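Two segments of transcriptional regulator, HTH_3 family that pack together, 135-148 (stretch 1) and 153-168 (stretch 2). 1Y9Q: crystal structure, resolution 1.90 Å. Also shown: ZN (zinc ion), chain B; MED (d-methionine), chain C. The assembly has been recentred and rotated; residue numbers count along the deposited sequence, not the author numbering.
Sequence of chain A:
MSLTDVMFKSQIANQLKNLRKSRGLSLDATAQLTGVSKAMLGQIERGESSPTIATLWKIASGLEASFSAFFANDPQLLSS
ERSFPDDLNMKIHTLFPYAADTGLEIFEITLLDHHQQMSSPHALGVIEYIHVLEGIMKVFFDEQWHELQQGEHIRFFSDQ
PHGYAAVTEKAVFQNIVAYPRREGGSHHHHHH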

# COMPACT_ATOMS: atom_id res chain seq x y z
N GLY A 135 -5.62 -4.06 22.98
CA GLY A 135 -6.58 -3.64 21.98
C GLY A 135 -6.85 -4.61 20.85
O GLY A 135 -6.54 -5.80 20.92
N ILE A 136 -7.46 -4.07 19.80
CA ILE A 136 -7.81 -4.84 18.62
C ILE A 136 -7.15 -4.14 17.43
O ILE A 136 -7.20 -2.92 17.31
CB ILE A 136 -9.34 -4.87 18.41
CG1 ILE A 136 -10.01 -5.62 19.57
CG2 ILE A 136 -9.68 -5.53 17.08
CD1 ILE A 136 -11.52 -5.60 19.51
N MSE A 137 -6.53 -4.92 16.55
CA MSE A 137 -5.86 -4.36 15.39
C MSE A 137 -6.04 -5.29 14.20
O MSE A 137 -6.53 -6.41 14.35
CB MSE A 137 -4.36 -4.21 15.68
CG MSE A 137 -3.61 -5.53 15.63
SE MSE A 137 -1.70 -5.32 15.77
CE MSE A 137 -1.38 -4.43 14.08
N LYS A 138 -5.65 -4.83 13.01
CA LYS A 138 -5.73 -5.66 11.81
C LYS A 138 -4.41 -5.55 11.05
O LYS A 138 -3.76 -4.52 11.08
CB LYS A 138 -6.92 -5.26 10.93
CG LYS A 138 -7.04 -3.79 10.61
CD LYS A 138 -8.26 -3.55 9.71
CE LYS A 138 -8.43 -2.08 9.33
NZ LYS A 138 -9.60 -1.90 8.43
N VAL A 139 -4.02 -6.63 10.38
CA VAL A 139 -2.77 -6.66 9.64
C VAL A 139 -3.06 -7.06 8.20
O VAL A 139 -3.72 -8.07 7.96
CB VAL A 139 -1.79 -7.68 10.26
CG1 VAL A 139 -0.47 -7.67 9.50
CG2 VAL A 139 -1.56 -7.35 11.72
N PHE A 140 -2.55 -6.29 7.25
CA PHE A 140 -2.80 -6.58 5.84
C PHE A 140 -1.64 -7.31 5.14
O PHE A 140 -0.48 -6.94 5.28
CB PHE A 140 -3.10 -5.28 5.10
CG PHE A 140 -3.55 -5.48 3.67
CD1 PHE A 140 -4.90 -5.65 3.37
CD2 PHE A 140 -2.62 -5.48 2.63
CE1 PHE A 140 -5.32 -5.82 2.06
CE2 PHE A 140 -3.03 -5.65 1.31
CZ PHE A 140 -4.38 -5.82 1.02
N PHE A 141 -1.99 -8.35 4.38
CA PHE A 141 -1.04 -9.13 3.60
C PHE A 141 -1.81 -10.20 2.83
O PHE A 141 -2.92 -10.56 3.20
CB PHE A 141 0.06 -9.75 4.50
CG PHE A 141 -0.42 -10.81 5.44
CD1 PHE A 141 -0.62 -12.12 5.00
CD2 PHE A 141 -0.61 -10.53 6.79
CE1 PHE A 141 -1.02 -13.12 5.88
CE2 PHE A 141 -1.01 -11.53 7.68
CZ PHE A 141 -1.21 -12.82 7.23
N ASP A 142 -1.22 -10.69 1.74
CA ASP A 142 -1.88 -11.68 0.90
C ASP A 142 -3.25 -11.17 0.47
O ASP A 142 -4.23 -11.92 0.46
CB ASP A 142 -2.03 -13.02 1.64
CG ASP A 142 -0.69 -13.67 1.95
OD1 ASP A 142 0.29 -13.39 1.22
OD2 ASP A 142 -0.63 -14.47 2.90
N GLU A 143 -3.30 -9.89 0.12
CA GLU A 143 -4.50 -9.21 -0.36
C GLU A 143 -5.64 -9.07 0.65
O GLU A 143 -6.77 -8.76 0.26
CB GLU A 143 -5.04 -9.91 -1.61
CG GLU A 143 -4.01 -10.29 -2.68
CD GLU A 143 -3.01 -9.19 -2.98
OE1 GLU A 143 -3.42 -8.01 -3.09
OE2 GLU A 143 -1.81 -9.50 -3.12
N GLN A 144 -5.38 -9.28 1.93
CA GLN A 144 -6.48 -9.14 2.88
C GLN A 144 -6.09 -8.73 4.29
O GLN A 144 -4.94 -8.88 4.72
CB GLN A 144 -7.30 -10.42 2.94
CG GLN A 144 -6.53 -11.64 3.39
CD GLN A 144 -7.39 -12.89 3.42
OE1 GLN A 144 -8.33 -12.99 4.21
NE2 GLN A 144 -7.07 -13.85 2.56
N TRP A 145 -7.07 -8.20 5.01
CA TRP A 145 -6.88 -7.78 6.39
C TRP A 145 -7.16 -8.95 7.31
O TRP A 145 -8.10 -9.71 7.09
CB TRP A 145 -7.82 -6.63 6.73
CG TRP A 145 -7.41 -5.31 6.15
CD1 TRP A 145 -7.94 -4.69 5.06
CD2 TRP A 145 -6.40 -4.44 6.66
NE1 TRP A 145 -7.32 -3.47 4.86
CE2 TRP A 145 -6.37 -3.30 5.83
CE3 TRP A 145 -5.51 -4.51 7.74
CZ2 TRP A 145 -5.49 -2.23 6.05
CZ3 TRP A 145 -4.63 -3.44 7.96
CH2 TRP A 145 -4.63 -2.32 7.11
N HIS A 146 -6.34 -9.09 8.35
CA HIS A 146 -6.50 -10.15 9.33
C HIS A 146 -6.69 -9.44 10.67
O HIS A 146 -5.81 -8.70 11.11
CB HIS A 146 -5.26 -11.04 9.37
CG HIS A 146 -4.86 -11.58 8.03
ND1 HIS A 146 -4.32 -10.78 7.04
CD2 HIS A 146 -4.96 -12.82 7.50
CE1 HIS A 146 -4.11 -11.51 5.96
NE2 HIS A 146 -4.48 -12.75 6.21
N GLU A 147 -7.83 -9.66 11.31
CA GLU A 147 -8.12 -9.02 12.60
C GLU A 147 -7.52 -9.82 13.74
O GLU A 147 -7.64 -11.05 13.79
CB GLU A 147 -9.63 -8.86 12.79
CG GLU A 147 -10.03 -7.51 13.39
CD GLU A 147 -11.54 -7.27 13.40
OE1 GLU A 147 -12.26 -7.87 12.56
OE2 GLU A 147 -12.00 -6.46 14.23
N LEU A 148 -6.88 -9.11 14.67
CA LEU A 148 -6.23 -9.74 15.81
C LEU A 148 -6.59 -9.04 17.12
O LEU A 148 -6.45 -7.83 17.24
CB LEU A 148 -4.71 -9.69 15.64
CG LEU A 148 -4.11 -10.29 14.37
CD1 LEU A 148 -2.63 -9.93 14.30
CD2 LEU A 148 -4.31 -11.79 14.37
N HIS A 153 -1.79 -13.68 17.64
CA HIS A 153 -0.53 -13.50 16.94
C HIS A 153 -0.58 -14.07 15.54
O HIS A 153 -1.45 -14.87 15.22
CB HIS A 153 0.57 -14.19 17.73
CG HIS A 153 0.19 -15.57 18.19
ND1 HIS A 153 0.17 -16.66 17.33
CD2 HIS A 153 -0.24 -16.03 19.38
CE1 HIS A 153 -0.26 -17.72 17.99
NE2 HIS A 153 -0.51 -17.36 19.24
N ILE A 154 0.37 -13.66 14.71
CA ILE A 154 0.41 -14.13 13.33
C ILE A 154 1.76 -13.74 12.73
O ILE A 154 2.43 -12.84 13.23
CB ILE A 154 -0.73 -13.48 12.51
CG1 ILE A 154 -1.01 -14.27 11.24
CG2 ILE A 154 -0.35 -12.04 12.16
CD1 ILE A 154 -2.23 -13.78 10.48
N ARG A 155 2.17 -14.45 11.68
CA ARG A 155 3.41 -14.10 11.00
C ARG A 155 3.12 -14.09 9.51
O ARG A 155 2.18 -14.75 9.06
CB ARG A 155 4.56 -15.06 11.33
CG ARG A 155 4.31 -16.54 11.06
CD ARG A 155 5.65 -17.27 10.86
NE ARG A 155 6.06 -17.20 9.46
CZ ARG A 155 7.24 -17.61 9.00
NH1 ARG A 155 8.15 -18.12 9.83
NH2 ARG A 155 7.50 -17.56 7.70
N PHE A 156 3.91 -13.34 8.76
CA PHE A 156 3.69 -13.25 7.32
C PHE A 156 4.95 -12.81 6.59
O PHE A 156 5.87 -12.25 7.20
CB PHE A 156 2.56 -12.25 7.03
CG PHE A 156 2.86 -10.84 7.46
CD1 PHE A 156 3.39 -9.92 6.55
CD2 PHE A 156 2.62 -10.43 8.76
CE1 PHE A 156 3.67 -8.61 6.94
CE2 PHE A 156 2.89 -9.12 9.16
CZ PHE A 156 3.42 -8.21 8.25
N PHE A 157 5.00 -13.08 5.30
CA PHE A 157 6.14 -12.67 4.48
C PHE A 157 5.88 -11.19 4.20
O PHE A 157 4.87 -10.84 3.60
CB PHE A 157 6.18 -13.49 3.19
CG PHE A 157 6.53 -14.92 3.42
CD1 PHE A 157 7.85 -15.29 3.70
CD2 PHE A 157 5.55 -15.91 3.40
CE1 PHE A 157 8.17 -16.62 3.97
CE2 PHE A 157 5.86 -17.24 3.67
CZ PHE A 157 7.18 -17.60 3.95
N SER A 158 6.79 -10.34 4.66
CA SER A 158 6.65 -8.90 4.51
C SER A 158 7.20 -8.30 3.22
O SER A 158 7.14 -7.07 3.05
CB SER A 158 7.28 -8.18 5.71
OG SER A 158 8.69 -8.34 5.73
N ASP A 159 7.73 -9.13 2.34
CA ASP A 159 8.25 -8.63 1.07
C ASP A 159 7.09 -8.51 0.09
O ASP A 159 7.15 -8.99 -1.05
CB ASP A 159 9.37 -9.55 0.53
CG ASP A 159 8.92 -10.99 0.35
OD1 ASP A 159 7.82 -11.36 0.82
OD2 ASP A 159 9.69 -11.77 -0.25
N GLN A 160 6.03 -7.88 0.56
CA GLN A 160 4.82 -7.64 -0.22
C GLN A 160 4.11 -6.46 0.43
O GLN A 160 4.41 -6.11 1.57
CB GLN A 160 3.89 -8.86 -0.16
CG GLN A 160 3.35 -9.16 1.24
CD GLN A 160 2.31 -10.26 1.24
OE1 GLN A 160 1.30 -10.16 0.54
NE2 GLN A 160 2.55 -11.31 2.03
N PRO A 161 3.18 -5.83 -0.30
CA PRO A 161 2.47 -4.70 0.31
C PRO A 161 1.79 -5.22 1.57
O PRO A 161 1.16 -6.27 1.54
CB PRO A 161 1.46 -4.30 -0.77
CG PRO A 161 2.19 -4.65 -2.04
CD PRO A 161 2.77 -6.01 -1.70
N HIS A 162 1.96 -4.50 2.67
CA HIS A 162 1.33 -4.91 3.92
C HIS A 162 0.96 -3.68 4.72
O HIS A 162 1.18 -2.56 4.28
CB HIS A 162 2.25 -5.84 4.74
CG HIS A 162 3.56 -5.23 5.14
ND1 HIS A 162 4.58 -5.00 4.25
CD2 HIS A 162 4.04 -4.86 6.36
CE1 HIS A 162 5.63 -4.51 4.89
NE2 HIS A 162 5.32 -4.42 6.17
N GLY A 163 0.37 -3.89 5.89
CA GLY A 163 -0.02 -2.76 6.70
C GLY A 163 -0.52 -3.15 8.07
O GLY A 163 -0.74 -4.32 8.35
N TYR A 164 -0.71 -2.14 8.92
CA TYR A 164 -1.19 -2.35 10.28
C TYR A 164 -2.23 -1.29 10.59
O TYR A 164 -2.09 -0.15 10.18
CB TYR A 164 -0.04 -2.21 11.28
CG TYR A 164 1.27 -2.75 10.77
CD1 TYR A 164 2.04 -2.03 9.87
CD2 TYR A 164 1.73 -4.00 11.18
CE1 TYR A 164 3.24 -2.53 9.38
CE2 TYR A 164 2.93 -4.52 10.70
CZ TYR A 164 3.67 -3.78 9.80
OH TYR A 164 4.85 -4.29 9.31
N ALA A 165 -3.27 -1.67 11.33
CA ALA A 165 -4.30 -0.71 11.68
C ALA A 165 -4.91 -1.01 13.05
O ALA A 165 -5.20 -2.16 13.38
CB ALA A 165 -5.40 -0.71 10.62
N ALA A 166 -5.08 0.04 13.84
CA ALA A 166 -5.69 -0.11 15.16
C ALA A 166 -7.19 -0.02 14.92
O ALA A 166 -7.66 0.93 14.29
CB ALA A 166 -5.23 1.01 16.07
N VAL A 167 -7.94 -1.02 15.39
CA VAL A 167 -9.38 -1.01 15.22
C VAL A 167 -9.98 -0.27 16.42
O VAL A 167 -10.93 0.50 16.27
CB VAL A 167 -9.96 -2.43 15.12
CG1 VAL A 167 -11.42 -2.37 14.74
CG2 VAL A 167 -9.18 -3.22 14.08
N THR A 168 -9.43 -0.52 17.60
CA THR A 168 -9.86 0.20 18.79
C THR A 168 -9.02 1.47 18.66
O THR A 168 -8.04 1.47 17.92
CB THR A 168 -9.48 -0.55 20.08
OG1 THR A 168 -8.14 -1.04 19.99
CG2 THR A 168 -10.43 -1.72 20.31
ZN ZN B . 6.58 -4.02 7.98
N MED C . 7.72 -3.44 9.80
CA MED C . 7.51 -1.99 10.07
C MED C . 6.69 -1.33 8.96
O MED C . 6.26 -1.96 7.98
CB MED C . 6.84 -1.83 11.45
CG MED C . 6.54 -0.44 11.99
SD MED C . 8.15 0.32 12.33
CE MED C . 8.80 -0.69 13.59
OXT MED C . 6.43 -0.13 9.03
O HOH W 1 2.57 -14.28 4.13
O HOH W 2 -0.61 -7.90 -0.18

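Stretch 1 is a hairpin, strands 137-141 and 144-148 joined by a type I' turn; stretch 2 contributes strand 153-157, which lends mainly side chains to the contact, and strand 162-166, which pairs antiparallel with 137-141. Together they bury 1024 Å². At the start of stretch 2, His153 and Arg155 point away, while Ile154 and Phe156 point toward the hairpin. Branched Ile154 spreads its contacts: CD1 lies 3.5 Å from Phe141 CZ, at the ring edge, and CG2 lies 3.8 Å from Leu148 CD1. Phe156 sets its CB over the face of the Phe141 ring, 3.5 Å from the centroid; the two rings are near parallel but slid apart, with little overlap. Phe156 CE2 also meets Val139 CG1 at 3.7 Å; Val139, Phe141 and Phe156 are buried, and apolar side chains suit that place. Gln160 then clasps the turn with both ends of its amide: OE1 accepts from Asp142 N (2.8 Å) and NE2 donates to Asp142 OD1 (3.2 Å). A water bridges Gln160 OE1 and Pro161 O. His162 and Tyr164 direct NE2 and OH to the zinc, each at 2.2 Å, and d-methionine binds the same ion. Between them Gly163 pairs with Phe140, Phe140 N to Gly163 O at 2.9 Å and Gly163 N to Phe140 O at 3.2 Å. Tyr164 CB receives the selenomethionine methyl of Met137, CE, at 3.8 Å. Ala165 repeats the two-bond pairing with Lys138 (Lys138 N to Ala165 O, 2.7 Å; Ala165 N to Lys138 O, 2.9 Å), and its small CB fits 3.9 Å from Trp145 CZ3 and 3.5 Å from Lys138 CG. Beyond Ala166, Val167 N donates to Ile136 O (2.8 Å), with Val167 CB 3.7 Å from Ile136 CG2. Finally Thr168 OG1 accepts from Ile136 N (3.1 Å); an ideal CB on Gly135 would clash with this hydroxyl, and the positive phi there also favours glycine.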